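Local coordinates for agarase (Pseudoalteromonas fuliginea, PDB 6XJ9), which probably hydrolyses agarose, the galactan of red algal cell walls, as a family 50 glycoside hydrolase, at residues A[526-531]-A[540-545]; A[520-525]-A[582-587]; A[551-556]-A[562-567]. One frame throughout, in Å; residues are numbered along the deposited sequence.

How the interactions relate
Between strand 501-506 and helix 584-609 the chain makes an excursion that is helical and loop throughout, and the three contacts show how such a run can be closed by nested loops. Interaction 2 forms the outer loop, bringing the start of helix 584-609 back against 520-525. Inside it, interaction 1 closes first, joining helix 523-529 to helix 537-550; interaction 3 follows in series, folding the start of helix 553-560 onto the segment that leads into helix 567-572. None of the three loops cross. Interactions 1 and 2 touch, since F587 packs on I526 and L529 while F542 reaches V525, whereas interaction 3 lies about 14 Å from interaction 1, centre to centre.

Interaction 1. Residues A[526-531]-A[540-545]; sequences INTLGR and AEFSRL
F542 pushes its ring from helix 537-550 against T528 and L529 of helix 523-529, a small helix-helix contact within the all-helical excursion that follows strand 501-506. The two backbones come closest at L529 and F542, whose CA atoms are 7.4 Å apart, and only 124 Å² is buried; F542 takes part in every contact between the two segments. The ring reaches T528 with its CE2 corner, 3.9 Å from T528 CG2, and the two side chains cross at about a right angle. T528 can offer that methyl because its CG2 stands anti to the backbone N (chi1 of the residue -60°), which turns OG1 the other way, to the carbonyl oxygen of I524 one helical turn back; the polar group is thus satisfied inside its own helix and the apolar one is left for the ring. L529 adds a looser touch, its CD2 lying 4.4 Å from F542 CD2. All three residues are buried, and L590 of helix 584-609 packs on F542 from outside the pair. After T528 and L529 the chain leaves the contact, and K539 takes up the carbonyl oxygens of L529 and R531.

The solvent side of helix 537-550 is of another kind. There E541 and the exposed R544 belong to one helix and reach no part of 526-531; the guanidinium grips the carboxylate side-on, with R544 NE 3.0 Å from E541 OE1. The second arm is shorter: R544 NH1 stands 2.7 Å from E541 OE2, on the syn side of that oxygen and 30° out of the carboxylate plane.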
ATOM      1  N   ILE A 526     -13.186 -47.519  -9.460  1.00 24.44           N
ATOM      2  CA  ILE A 526     -12.661 -48.312 -10.560  1.00 24.88           C
ATOM      3  C   ILE A 526     -11.598 -49.271 -10.033  1.00 26.18           C
ATOM      4  O   ILE A 526     -11.736 -50.484 -10.176  1.00 27.57           O
ATOM      5  CB  ILE A 526     -12.159 -47.409 -11.704  1.00 25.36           C
ATOM      6  CG1 ILE A 526     -13.327 -46.679 -12.374  1.00 24.37           C
ATOM      7  CG2 ILE A 526     -11.349 -48.214 -12.716  1.00 25.80           C
ATOM      8  CD1 ILE A 526     -12.951 -45.380 -13.036  1.00 24.76           C
ATOM      9  N   ASN A 527     -10.561 -48.727  -9.390  1.00 25.46           N
ATOM     10  CA  ASN A 527      -9.432 -49.527  -8.932  1.00 26.52           C
ATOM     11  C   ASN A 527      -9.867 -50.580  -7.912  1.00 26.54           C
ATOM     12  O   ASN A 527      -9.353 -51.696  -7.905  1.00 27.03           O
ATOM     13  CB  ASN A 527      -8.335 -48.653  -8.316  1.00 27.07           C
ATOM     14  CG  ASN A 527      -7.113 -49.453  -7.930  1.00 29.73           C
ATOM     15  OD1 ASN A 527      -7.006 -49.919  -6.794  1.00 28.91           O
ATOM     16  ND2 ASN A 527      -6.205 -49.638  -8.878  1.00 29.00           N
ATOM     17  N   THR A 528     -10.786 -50.216  -7.012  1.00 24.17           N
ATOM     18  CA  THR A 528     -11.191 -51.138  -5.965  1.00 23.74           C
ATOM     19  C   THR A 528     -12.023 -52.284  -6.549  1.00 25.48           C
ATOM     20  O   THR A 528     -11.909 -53.416  -6.084  1.00 26.00           O
ATOM     21  CB  THR A 528     -11.878 -50.395  -4.810  1.00 22.73           C
ATOM     22  OG1 THR A 528     -10.965 -49.437  -4.261  1.00 21.51           O
ATOM     23  CG2 THR A 528     -12.343 -51.321  -3.711  1.00 22.96           C
ATOM     24  N   LEU A 529     -12.863 -51.991  -7.556  1.00 25.74           N
ATOM     25  CA  LEU A 529     -13.715 -53.001  -8.179  1.00 27.15           C
ATOM     26  C   LEU A 529     -12.859 -54.140  -8.735  1.00 28.62           C
ATOM     27  O   LEU A 529     -13.327 -55.275  -8.835  1.00 28.37           O
ATOM     28  CB  LEU A 529     -14.542 -52.366  -9.303  1.00 25.95           C
ATOM     29  CG  LEU A 529     -15.814 -51.628  -8.885  1.00 28.06           C
ATOM     30  CD1 LEU A 529     -16.333 -50.750 -10.014  1.00 26.75           C
ATOM     31  CD2 LEU A 529     -16.895 -52.601  -8.439  1.00 26.29           C
ATOM     32  N   GLY A 530     -11.606 -53.814  -9.085  1.00 30.01           N
ATOM     33  CA  GLY A 530     -10.697 -54.738  -9.748  1.00 31.63           C
ATOM     34  C   GLY A 530     -10.002 -55.680  -8.769  1.00 33.33           C
ATOM     35  O   GLY A 530      -9.209 -56.530  -9.184  1.00 33.53           O
ATOM     36  N   ARG A 531     -10.323 -55.525  -7.475  1.00 32.33           N
ATOM     37  CA  ARG A 531      -9.668 -56.252  -6.398  1.00 32.43           C
ATOM     38  C   ARG A 531     -10.633 -57.260  -5.771  1.00 33.80           C
ATOM     39  O   ARG A 531     -11.831 -57.261  -6.066  1.00 32.75           O
ATOM     40  CB  ARG A 531      -9.056 -55.273  -5.385  1.00 30.24           C
ATOM     41  CG  ARG A 531      -8.101 -54.259  -6.003  1.00 27.85           C
ATOM     42  CD  ARG A 531      -7.650 -53.149  -5.073  1.00 27.74           C
ATOM     43  NE  ARG A 531      -6.850 -53.678  -3.981  1.00 28.40           N
ATOM     44  CZ  ARG A 531      -6.537 -53.039  -2.857  1.00 29.05           C
ATOM     45  NH1 ARG A 531      -6.965 -51.807  -2.636  1.00 27.91           N
ATOM     46  NH2 ARG A 531      -5.796 -53.649  -1.943  1.00 30.42           N
ATOM     47  N   ALA A 540     -15.594 -55.704  -0.663  1.00 25.89           N
ATOM     48  CA  ALA A 540     -16.649 -56.522  -0.082  1.00 26.67           C
ATOM     49  C   ALA A 540     -17.927 -55.697   0.091  1.00 26.76           C
ATOM     50  O   ALA A 540     -19.020 -56.216  -0.139  1.00 24.04           O
ATOM     51  CB  ALA A 540     -16.188 -57.138   1.217  1.00 24.77           C
ATOM     52  N   GLU A 541     -17.784 -54.408   0.439  1.00 26.12           N
ATOM     53  CA  GLU A 541     -18.952 -53.543   0.567  1.00 29.47           C
ATOM     54  C   GLU A 541     -19.553 -53.234  -0.803  1.00 29.00           C
ATOM     55  O   GLU A 541     -20.770 -53.231  -0.941  1.00 31.46           O
ATOM     56  CB  GLU A 541     -18.679 -52.258   1.356  1.00 30.28           C
ATOM     57  CG  GLU A 541     -19.904 -51.358   1.511  1.00 31.25           C
ATOM     58  CD  GLU A 541     -21.000 -51.871   2.438  1.00 33.40           C
ATOM     59  OE1 GLU A 541     -20.862 -52.993   2.979  1.00 34.47           O
ATOM     60  OE2 GLU A 541     -22.003 -51.156   2.609  1.00 32.97           O
ATOM     61  N   PHE A 542     -18.700 -52.954  -1.797  1.00 29.53           N
ATOM     62  CA  PHE A 542     -19.157 -52.661  -3.148  1.00 27.65           C
ATOM     63  C   PHE A 542     -19.937 -53.856  -3.712  1.00 28.40           C
ATOM     64  O   PHE A 542     -20.948 -53.684  -4.388  1.00 26.25           O
ATOM     65  CB  PHE A 542     -17.974 -52.286  -4.048  1.00 26.44           C
ATOM     66  CG  PHE A 542     -17.329 -50.936  -3.803  1.00 26.28           C
ATOM     67  CD1 PHE A 542     -17.822 -50.050  -2.860  1.00 23.25           C
ATOM     68  CD2 PHE A 542     -16.246 -50.532  -4.573  1.00 26.48           C
ATOM     69  CE1 PHE A 542     -17.230 -48.809  -2.667  1.00 25.40           C
ATOM     70  CE2 PHE A 542     -15.648 -49.294  -4.373  1.00 27.77           C
ATOM     71  CZ  PHE A 542     -16.149 -48.429  -3.425  1.00 26.10           C
ATOM     72  N   SER A 543     -19.450 -55.071  -3.442  1.00 29.18           N
ATOM     73  CA  SER A 543     -20.129 -56.287  -3.874  1.00 31.23           C
ATOM     74  C   SER A 543     -21.528 -56.363  -3.264  1.00 32.59           C
ATOM     75  O   SER A 543     -22.481 -56.700  -3.960  1.00 35.79           O
ATOM     76  CB  SER A 543     -19.308 -57.496  -3.528  1.00 32.58           C
ATOM     77  OG  SER A 543     -18.156 -57.573  -4.360  1.00 35.87           O
ATOM     78  N   ARG A 544     -21.635 -56.030  -1.966  1.00 32.14           N
ATOM     79  CA  ARG A 544     -22.884 -56.068  -1.219  1.00 32.19           C
ATOM     80  C   ARG A 544     -23.930 -55.176  -1.891  1.00 32.04           C
ATOM     81  O   ARG A 544     -25.053 -55.620  -2.125  1.00 30.52           O
ATOM     82  CB  ARG A 544     -22.627 -55.695   0.246  1.00 34.66           C
ATOM     83  CG  ARG A 544     -23.756 -56.045   1.205  1.00 35.63           C
ATOM     84  CD  ARG A 544     -23.582 -55.525   2.619  1.00 38.49           C
ATOM     85  NE  ARG A 544     -23.622 -54.069   2.767  1.00 39.11           N
ATOM     86  CZ  ARG A 544     -24.703 -53.296   2.644  1.00 39.84           C
ATOM     87  NH1 ARG A 544     -24.596 -51.988   2.812  1.00 37.26           N
ATOM     88  NH2 ARG A 544     -25.880 -53.821   2.337  1.00 41.14           N
ATOM     89  N   LEU A 545     -23.525 -53.945  -2.254  1.00 29.62           N
ATOM     90  CA  LEU A 545     -24.423 -52.906  -2.743  1.00 26.67           C
ATOM     91  C   LEU A 545     -24.926 -53.221  -4.146  1.00 27.35           C
ATOM     92  O   LEU A 545     -26.072 -52.903  -4.478  1.00 27.54           O
ATOM     93  CB  LEU A 545     -23.713 -51.544  -2.725  1.00 26.34           C
ATOM     94  CG  LEU A 545     -23.461 -50.965  -1.335  1.00 26.88           C
ATOM     95  CD1 LEU A 545     -22.513 -49.770  -1.390  1.00 25.27           C
ATOM     96  CD2 LEU A 545     -24.776 -50.580  -0.678  1.00 26.65           C
TER

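Interaction 2. Residues A[520-525]-A[582-587]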
ATOM      1  N   SER A 520     -10.470 -39.989 -13.178  1.00 26.33           N
ATOM      2  CA  SER A 520     -10.029 -39.147 -12.075  1.00 27.86           C
ATOM      3  C   SER A 520     -11.088 -39.103 -10.972  1.00 26.12           C
ATOM      4  O   SER A 520     -10.772 -39.041  -9.788  1.00 26.59           O
ATOM      5  CB  SER A 520      -9.751 -37.754 -12.570  1.00 27.27           C
ATOM      6  OG  SER A 520      -8.464 -37.689 -13.149  1.00 32.10           O
ATOM      7  N   HIS A 521     -12.352 -39.077 -11.392  1.00 24.17           N
ATOM      8  CA  HIS A 521     -13.472 -38.893 -10.493  1.00 24.31           C
ATOM      9  C   HIS A 521     -13.701 -40.170  -9.691  1.00 23.52           C
ATOM     10  O   HIS A 521     -13.801 -40.134  -8.463  1.00 22.17           O
ATOM     11  CB  HIS A 521     -14.704 -38.478 -11.306  1.00 23.69           C
ATOM     12  CG  HIS A 521     -15.874 -38.056 -10.481  1.00 22.16           C
ATOM     13  ND1 HIS A 521     -16.851 -37.219 -10.981  1.00 23.00           N
ATOM     14  CD2 HIS A 521     -16.246 -38.368  -9.223  1.00 21.78           C
ATOM     15  CE1 HIS A 521     -17.763 -37.011 -10.056  1.00 22.70           C
ATOM     16  NE2 HIS A 521     -17.416 -37.712  -8.969  1.00 21.72           N
ATOM     17  N   TYR A 522     -13.766 -41.299 -10.402  1.00 23.29           N
ATOM     18  CA  TYR A 522     -14.198 -42.540  -9.777  1.00 22.87           C
ATOM     19  C   TYR A 522     -13.029 -43.509  -9.651  1.00 21.93           C
ATOM     20  O   TYR A 522     -13.243 -44.716  -9.602  1.00 22.36           O
ATOM     21  CB  TYR A 522     -15.384 -43.140 -10.545  1.00 22.99           C
ATOM     22  CG  TYR A 522     -16.598 -42.244 -10.560  1.00 21.91           C
ATOM     23  CD1 TYR A 522     -17.324 -42.003  -9.401  1.00 23.19           C
ATOM     24  CD2 TYR A 522     -17.005 -41.620 -11.721  1.00 21.29           C
ATOM     25  CE1 TYR A 522     -18.431 -41.171  -9.394  1.00 22.19           C
ATOM     26  CE2 TYR A 522     -18.114 -40.789 -11.737  1.00 22.19           C
ATOM     27  CZ  TYR A 522     -18.823 -40.563 -10.573  1.00 22.69           C
ATOM     28  OH  TYR A 522     -19.902 -39.735 -10.594  1.00 24.22           O
ATOM     29  N   GLY A 523     -11.808 -42.968  -9.559  1.00 20.97           N
ATOM     30  CA  GLY A 523     -10.609 -43.791  -9.467  1.00 21.59           C
ATOM     31  C   GLY A 523     -10.657 -44.825  -8.341  1.00 22.57           C
ATOM     32  O   GLY A 523     -10.285 -45.980  -8.541  1.00 23.49           O
ATOM     33  N   ILE A 524     -11.116 -44.402  -7.155  1.00 22.99           N
ATOM     34  CA  ILE A 524     -11.178 -45.264  -5.984  1.00 23.84           C
ATOM     35  C   ILE A 524     -12.108 -46.438  -6.285  1.00 24.03           C
ATOM     36  O   ILE A 524     -11.839 -47.564  -5.878  1.00 26.45           O
ATOM     37  CB  ILE A 524     -11.658 -44.479  -4.750  1.00 24.77           C
ATOM     38  CG1 ILE A 524     -10.671 -43.390  -4.317  1.00 25.24           C
ATOM     39  CG2 ILE A 524     -11.998 -45.433  -3.601  1.00 26.81           C
ATOM     40  CD1 ILE A 524      -9.394 -43.932  -3.709  1.00 29.48           C
ATOM     41  N   VAL A 525     -13.217 -46.141  -6.967  1.00 23.11           N
ATOM     42  CA  VAL A 525     -14.237 -47.127  -7.297  1.00 23.26           C
ATOM     43  C   VAL A 525     -13.655 -48.081  -8.337  1.00 23.26           C
ATOM     44  O   VAL A 525     -13.611 -49.284  -8.110  1.00 23.94           O
ATOM     45  CB  VAL A 525     -15.527 -46.454  -7.801  1.00 21.93           C
ATOM     46  CG1 VAL A 525     -16.461 -47.440  -8.491  1.00 22.43           C
ATOM     47  CG2 VAL A 525     -16.263 -45.724  -6.682  1.00 22.12           C
ATOM     48  N   GLU A 582     -23.551 -46.118 -18.527  1.00 31.58           N
ATOM     49  CA  GLU A 582     -24.705 -46.553 -17.757  1.00 31.98           C
ATOM     50  C   GLU A 582     -24.294 -46.860 -16.317  1.00 30.38           C
ATOM     51  O   GLU A 582     -25.065 -46.620 -15.396  1.00 29.10           O
ATOM     52  CB  GLU A 582     -25.402 -47.755 -18.407  1.00 36.78           C
ATOM     53  CG  GLU A 582     -26.199 -47.410 -19.656  1.00 39.37           C
ATOM     54  CD  GLU A 582     -25.357 -46.982 -20.844  1.00 40.75           C
ATOM     55  OE1 GLU A 582     -24.289 -47.577 -21.057  1.00 42.35           O
ATOM     56  OE2 GLU A 582     -25.757 -46.029 -21.533  1.00 46.85           O
ATOM     57  N   GLN A 583     -23.070 -47.374 -16.135  1.00 29.41           N
ATOM     58  CA  GLN A 583     -22.571 -47.788 -14.834  1.00 26.67           C
ATOM     59  C   GLN A 583     -22.292 -46.599 -13.917  1.00 27.15           C
ATOM     60  O   GLN A 583     -22.109 -46.804 -12.720  1.00 26.56           O
ATOM     61  CB  GLN A 583     -21.256 -48.553 -14.979  1.00 27.51           C
ATOM     62  CG  GLN A 583     -20.085 -47.661 -15.376  1.00 26.05           C
ATOM     63  CD  GLN A 583     -18.937 -48.461 -15.928  1.00 25.77           C
ATOM     64  OE1 GLN A 583     -18.687 -49.588 -15.509  1.00 27.26           O
ATOM     65  NE2 GLN A 583     -18.223 -47.872 -16.871  1.00 26.16           N
ATOM     66  N   LEU A 584     -22.254 -45.373 -14.462  1.00 27.25           N
ATOM     67  CA  LEU A 584     -21.777 -44.229 -13.689  1.00 26.86           C
ATOM     68  C   LEU A 584     -22.723 -43.943 -12.519  1.00 27.70           C
ATOM     69  O   LEU A 584     -22.323 -43.346 -11.519  1.00 24.21           O
ATOM     70  CB  LEU A 584     -21.573 -43.009 -14.601  1.00 26.23           C
ATOM     71  CG  LEU A 584     -20.393 -43.078 -15.577  1.00 27.40           C
ATOM     72  CD1 LEU A 584     -20.202 -41.751 -16.298  1.00 27.25           C
ATOM     73  CD2 LEU A 584     -19.089 -43.479 -14.879  1.00 27.61           C
ATOM     74  N   VAL A 585     -23.969 -44.425 -12.619  1.00 28.03           N
ATOM     75  CA  VAL A 585     -24.921 -44.232 -11.533  1.00 28.69           C
ATOM     76  C   VAL A 585     -24.482 -45.100 -10.351  1.00 28.49           C
ATOM     77  O   VAL A 585     -24.532 -44.669  -9.196  1.00 28.48           O
ATOM     78  CB  VAL A 585     -26.387 -44.469 -11.970  1.00 28.88           C
ATOM     79  CG1 VAL A 585     -27.322 -44.669 -10.788  1.00 29.14           C
ATOM     80  CG2 VAL A 585     -26.904 -43.341 -12.853  1.00 28.65           C
ATOM     81  N   ASP A 586     -23.988 -46.300 -10.666  1.00 26.45           N
ATOM     82  CA  ASP A 586     -23.445 -47.226  -9.685  1.00 26.35           C
ATOM     83  C   ASP A 586     -22.112 -46.715  -9.127  1.00 25.70           C
ATOM     84  O   ASP A 586     -21.847 -46.877  -7.935  1.00 25.48           O
ATOM     85  CB  ASP A 586     -23.347 -48.638 -10.272  1.00 27.90           C
ATOM     86  CG  ASP A 586     -24.694 -49.132 -10.782  1.00 30.45           C
ATOM     87  OD1 ASP A 586     -25.689 -48.857 -10.110  1.00 34.36           O
ATOM     88  OD2 ASP A 586     -24.741 -49.736 -11.872  1.00 30.09           O
ATOM     89  N   PHE A 587     -21.274 -46.124  -9.990  1.00 24.00           N
ATOM     90  CA  PHE A 587     -19.995 -45.556  -9.574  1.00 23.57           C
ATOM     91  C   PHE A 587     -20.236 -44.491  -8.508  1.00 22.70           C
ATOM     92  O   PHE A 587     -19.492 -44.386  -7.535  1.00 21.21           O
ATOM     93  CB  PHE A 587     -19.207 -45.030 -10.781  1.00 24.43           C
ATOM     94  CG  PHE A 587     -18.511 -46.082 -11.618  1.00 24.18           C
ATOM     95  CD1 PHE A 587     -18.901 -47.415 -11.582  1.00 24.17           C
ATOM     96  CD2 PHE A 587     -17.447 -45.740 -12.445  1.00 25.57           C
ATOM     97  CE1 PHE A 587     -18.253 -48.376 -12.348  1.00 22.04           C
ATOM     98  CE2 PHE A 587     -16.816 -46.694 -13.234  1.00 24.71           C
ATOM     99  CZ  PHE A 587     -17.211 -48.016 -13.174  1.00 22.81           C
TER
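A break between two short helices, 518-521 and 523-529, rests here on the first turns of helix 584-609, with Y522, V525 and F587 as the residues that meet. Y522 has just left the first helix and occupies the N-cap position of the second, so its side chain leaves the chain at the bend. It is sandwiched: F587 CB makes a CH-pi contact over one face, 3.9 Å from the ring centroid and 17° off the normal, while CD2 of the adjacent H521 sits 3.5 Å above the opposite face, over the centre of the Y522 ring. The F587 ring then turns its edge toward the Y522 face in an offset edge-to-face pair, centroids 6.0 Å apart and planes at 66°.

F587 is itself covered on both sides. V525 CG1, anti to its backbone N (chi1 165°), is thereby set over one face in a second CH-pi contact, 4.2 Å from the F587 centroid, which leaves CG2 to reach F587 O at 3.6 Å. Q583 CG, four residues earlier in the chain, packs 3.6 Å above the other face. L584 completes the grip from a slant, its CD2 4.2 Å from Y522 CD2. The hydroxyl of Y522 is held elsewhere, by E628 OE2, and the other oxygen of that carboxylate takes H521 NE2, so one carboxylate holds the polar ends of both rings.

Beyond the two segments, L590 and L591 of helix 584-609 extend the apolar surface under V525; I526 and L529 of helix 523-529 close over F587; and D586 turns to K549 and Y550 of helix 537-550 and to W560 of helix 553-560.

Interaction 3. Residues A[551-556]-A[562-567]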
ATOM      1  N   THR A 551     -29.563 -58.067  -7.801  1.00 43.80           N
ATOM      2  CA  THR A 551     -30.004 -59.421  -7.493  1.00 46.89           C
ATOM      3  C   THR A 551     -29.111 -60.419  -8.228  1.00 47.11           C
ATOM      4  O   THR A 551     -28.282 -61.075  -7.606  1.00 48.79           O
ATOM      5  CB  THR A 551     -31.501 -59.612  -7.786  1.00 47.47           C
ATOM      6  OG1 THR A 551     -32.219 -58.475  -7.299  1.00 45.58           O
ATOM      7  CG2 THR A 551     -32.068 -60.882  -7.185  1.00 47.91           C
ATOM      8  N   ASP A 552     -29.295 -60.506  -9.554  1.00 49.44           N
ATOM      9  CA  ASP A 552     -28.543 -61.399 -10.421  1.00 48.60           C
ATOM     10  C   ASP A 552     -27.473 -60.597 -11.156  1.00 49.82           C
ATOM     11  O   ASP A 552     -27.697 -59.437 -11.496  1.00 51.36           O
ATOM     12  CB  ASP A 552     -29.453 -62.070 -11.455  1.00 47.88           C
ATOM     13  CG  ASP A 552     -30.746 -62.634 -10.888  1.00 45.62           C
ATOM     14  OD1 ASP A 552     -30.667 -63.390  -9.897  1.00 45.05           O
ATOM     15  OD2 ASP A 552     -31.821 -62.315 -11.446  1.00 42.00           O
ATOM     16  N   VAL A 553     -26.333 -61.242 -11.427  1.00 49.07           N
ATOM     17  CA  VAL A 553     -25.204 -60.593 -12.076  1.00 50.68           C
ATOM     18  C   VAL A 553     -25.609 -60.145 -13.481  1.00 49.67           C
ATOM     19  O   VAL A 553     -25.167 -59.099 -13.945  1.00 49.22           O
ATOM     20  CB  VAL A 553     -23.935 -61.475 -12.048  1.00 52.00           C
ATOM     21  CG1 VAL A 553     -23.977 -62.629 -13.041  1.00 53.00           C
ATOM     22  CG2 VAL A 553     -22.654 -60.666 -12.213  1.00 52.03           C
ATOM     23  N   ALA A 554     -26.505 -60.913 -14.115  1.00 48.75           N
ATOM     24  CA  ALA A 554     -26.941 -60.698 -15.487  1.00 49.01           C
ATOM     25  C   ALA A 554     -27.418 -59.265 -15.718  1.00 44.37           C
ATOM     26  O   ALA A 554     -27.160 -58.706 -16.782  1.00 42.93           O
ATOM     27  CB  ALA A 554     -28.015 -61.697 -15.864  1.00 49.53           C
ATOM     28  N   GLU A 555     -28.128 -58.690 -14.736  1.00 42.41           N
ATOM     29  CA  GLU A 555     -28.655 -57.336 -14.853  1.00 41.84           C
ATOM     30  C   GLU A 555     -27.519 -56.309 -14.859  1.00 39.60           C
ATOM     31  O   GLU A 555     -27.589 -55.306 -15.568  1.00 36.14           O
ATOM     32  CB  GLU A 555     -29.656 -57.023 -13.732  1.00 44.99           C
ATOM     33  CG  GLU A 555     -30.911 -57.879 -13.743  1.00 47.77           C
ATOM     34  CD  GLU A 555     -31.902 -57.613 -14.865  1.00 47.82           C
ATOM     35  OE1 GLU A 555     -32.683 -58.530 -15.185  1.00 51.12           O
ATOM     36  OE2 GLU A 555     -31.895 -56.498 -15.418  1.00 50.66           O
ATOM     37  N   LEU A 556     -26.481 -56.553 -14.048  1.00 38.24           N
ATOM     38  CA  LEU A 556     -25.340 -55.646 -13.973  1.00 36.18           C
ATOM     39  C   LEU A 556     -24.524 -55.738 -15.264  1.00 36.01           C
ATOM     40  O   LEU A 556     -24.130 -54.709 -15.817  1.00 35.58           O
ATOM     41  CB  LEU A 556     -24.494 -55.975 -12.734  1.00 32.39           C
ATOM     42  CG  LEU A 556     -23.306 -55.040 -12.477  1.00 30.66           C
ATOM     43  CD1 LEU A 556     -23.056 -54.858 -10.992  1.00 29.87           C
ATOM     44  CD2 LEU A 556     -22.045 -55.546 -13.157  1.00 29.57           C
ATOM     45  N   LEU A 562     -20.755 -55.811 -19.499  1.00 34.98           N
ATOM     46  CA  LEU A 562     -19.762 -56.822 -19.193  1.00 36.47           C
ATOM     47  C   LEU A 562     -20.364 -58.204 -19.423  1.00 39.21           C
ATOM     48  O   LEU A 562     -21.537 -58.325 -19.765  1.00 37.91           O
ATOM     49  CB  LEU A 562     -19.303 -56.643 -17.742  1.00 35.92           C
ATOM     50  CG  LEU A 562     -18.546 -55.343 -17.466  1.00 34.37           C
ATOM     51  CD1 LEU A 562     -18.265 -55.176 -15.980  1.00 32.17           C
ATOM     52  CD2 LEU A 562     -17.260 -55.284 -18.276  1.00 33.51           C
ATOM     53  N   ASN A 563     -19.528 -59.228 -19.229  1.00 45.13           N
ATOM     54  CA  ASN A 563     -19.876 -60.621 -19.423  1.00 47.35           C
ATOM     55  C   ASN A 563     -19.284 -61.421 -18.268  1.00 48.31           C
ATOM     56  O   ASN A 563     -18.575 -62.402 -18.483  1.00 50.05           O
ATOM     57  CB  ASN A 563     -19.383 -61.136 -20.781  1.00 52.10           C
ATOM     58  CG  ASN A 563     -20.155 -60.567 -21.955  1.00 55.59           C
ATOM     59  OD1 ASN A 563     -21.378 -60.694 -22.026  1.00 61.40           O
ATOM     60  ND2 ASN A 563     -19.451 -59.949 -22.892  1.00 56.35           N
ATOM     61  N   LEU A 564     -19.567 -60.970 -17.041  1.00 45.66           N
ATOM     62  CA  LEU A 564     -19.137 -61.680 -15.849  1.00 43.72           C
ATOM     63  C   LEU A 564     -19.937 -62.977 -15.741  1.00 45.20           C
ATOM     64  O   LEU A 564     -21.155 -62.974 -15.911  1.00 44.64           O
ATOM     65  CB  LEU A 564     -19.363 -60.791 -14.620  1.00 40.52           C
ATOM     66  CG  LEU A 564     -18.659 -59.434 -14.621  1.00 39.17           C
ATOM     67  CD1 LEU A 564     -19.162 -58.573 -13.472  1.00 38.31           C
ATOM     68  CD2 LEU A 564     -17.151 -59.604 -14.541  1.00 38.26           C
ATOM     69  N   ALA A 565     -19.235 -64.074 -15.440  1.00 46.36           N
ATOM     70  CA  ALA A 565     -19.832 -65.400 -15.380  1.00 48.30           C
ATOM     71  C   ALA A 565     -20.669 -65.554 -14.111  1.00 48.07           C
ATOM     72  O   ALA A 565     -21.700 -66.224 -14.124  1.00 48.36           O
ATOM     73  CB  ALA A 565     -18.753 -66.451 -15.458  1.00 44.96           C
ATOM     74  N   SER A 566     -20.220 -64.925 -13.019  1.00 44.90           N
ATOM     75  CA  SER A 566     -20.827 -65.141 -11.715  1.00 49.22           C
ATOM     76  C   SER A 566     -20.523 -63.974 -10.780  1.00 50.63           C
ATOM     77  O   SER A 566     -19.605 -63.190 -11.024  1.00 50.14           O
ATOM     78  CB  SER A 566     -20.347 -66.439 -11.117  1.00 46.91           C
ATOM     79  OG  SER A 566     -19.028 -66.295 -10.615  1.00 47.24           O
ATOM     80  N   TRP A 567     -21.297 -63.891  -9.691  1.00 50.24           N
ATOM     81  CA  TRP A 567     -21.021 -62.936  -8.630  1.00 46.68           C
ATOM     82  C   TRP A 567     -19.636 -63.203  -8.049  1.00 45.88           C
ATOM     83  O   TRP A 567     -18.913 -62.266  -7.720  1.00 42.58           O
ATOM     84  CB  TRP A 567     -22.127 -62.947  -7.568  1.00 44.10           C
ATOM     85  CG  TRP A 567     -23.296 -62.094  -7.955  1.00 43.99           C
ATOM     86  CD1 TRP A 567     -24.576 -62.504  -8.190  1.00 44.36           C
ATOM     87  CD2 TRP A 567     -23.278 -60.676  -8.193  1.00 44.62           C
ATOM     88  NE1 TRP A 567     -25.360 -61.440  -8.542  1.00 44.41           N
ATOM     89  CE2 TRP A 567     -24.592 -60.303  -8.548  1.00 44.67           C
ATOM     90  CE3 TRP A 567     -22.288 -59.685  -8.129  1.00 42.73           C
ATOM     91  CZ2 TRP A 567     -24.934 -58.984  -8.850  1.00 45.59           C
ATOM     92  CZ3 TRP A 567     -22.628 -58.382  -8.419  1.00 45.34           C
ATOM     93  CH2 TRP A 567     -23.936 -58.038  -8.775  1.00 46.37           C
TER
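The indole of W567 is the flat group of this contact, and V553 lies on one of its faces: V553 CB is 3.8 Å from the centroid of the five-membered ring and 12° off the normal, a CH-pi contact in which the two side chains run past each other in opposite directions. At the nitrogen corner, W567 NE1 approaches T551 O at 3.1 Å, but the bond is weak, its N-H bent to 135°. The amide nitrogen of V553 comes equally near to NE1, yet both are donors, so that approach is packing and not a hydrogen bond. At the far end of the six-membered ring, W567 CH2 meets L556 CD1 at 4.0 Å, on a slant. The ring also makes an edge-to-face pair with F570 of helix 567-572.

L564 adds a smaller apolar patch. V553 places CG1 between its backbone N and carbonyl carbon (chi1 75°), which leaves CG2 to face L564, with V553 CG2 and L564 CB 4.1 Å apart. L556 spans both partners, its second methyl, CD2, touching L564 CD1 at 4.2 Å. Were an alanine to stand in place of W567, V553 and L556 would probably be left facing a gap, and the T551 carbonyl would lose the indole N-H.

Both flanks lie near helix starts. S566 is the N-cap of helix 567-572, its OG bound to the amide of E569, and L564 N is held by N557 OD1. The whole is a compact helix-loop-helix connection, in which the segment leaving helix 553-560 doubles back on that helix's first turn before the next helix begins.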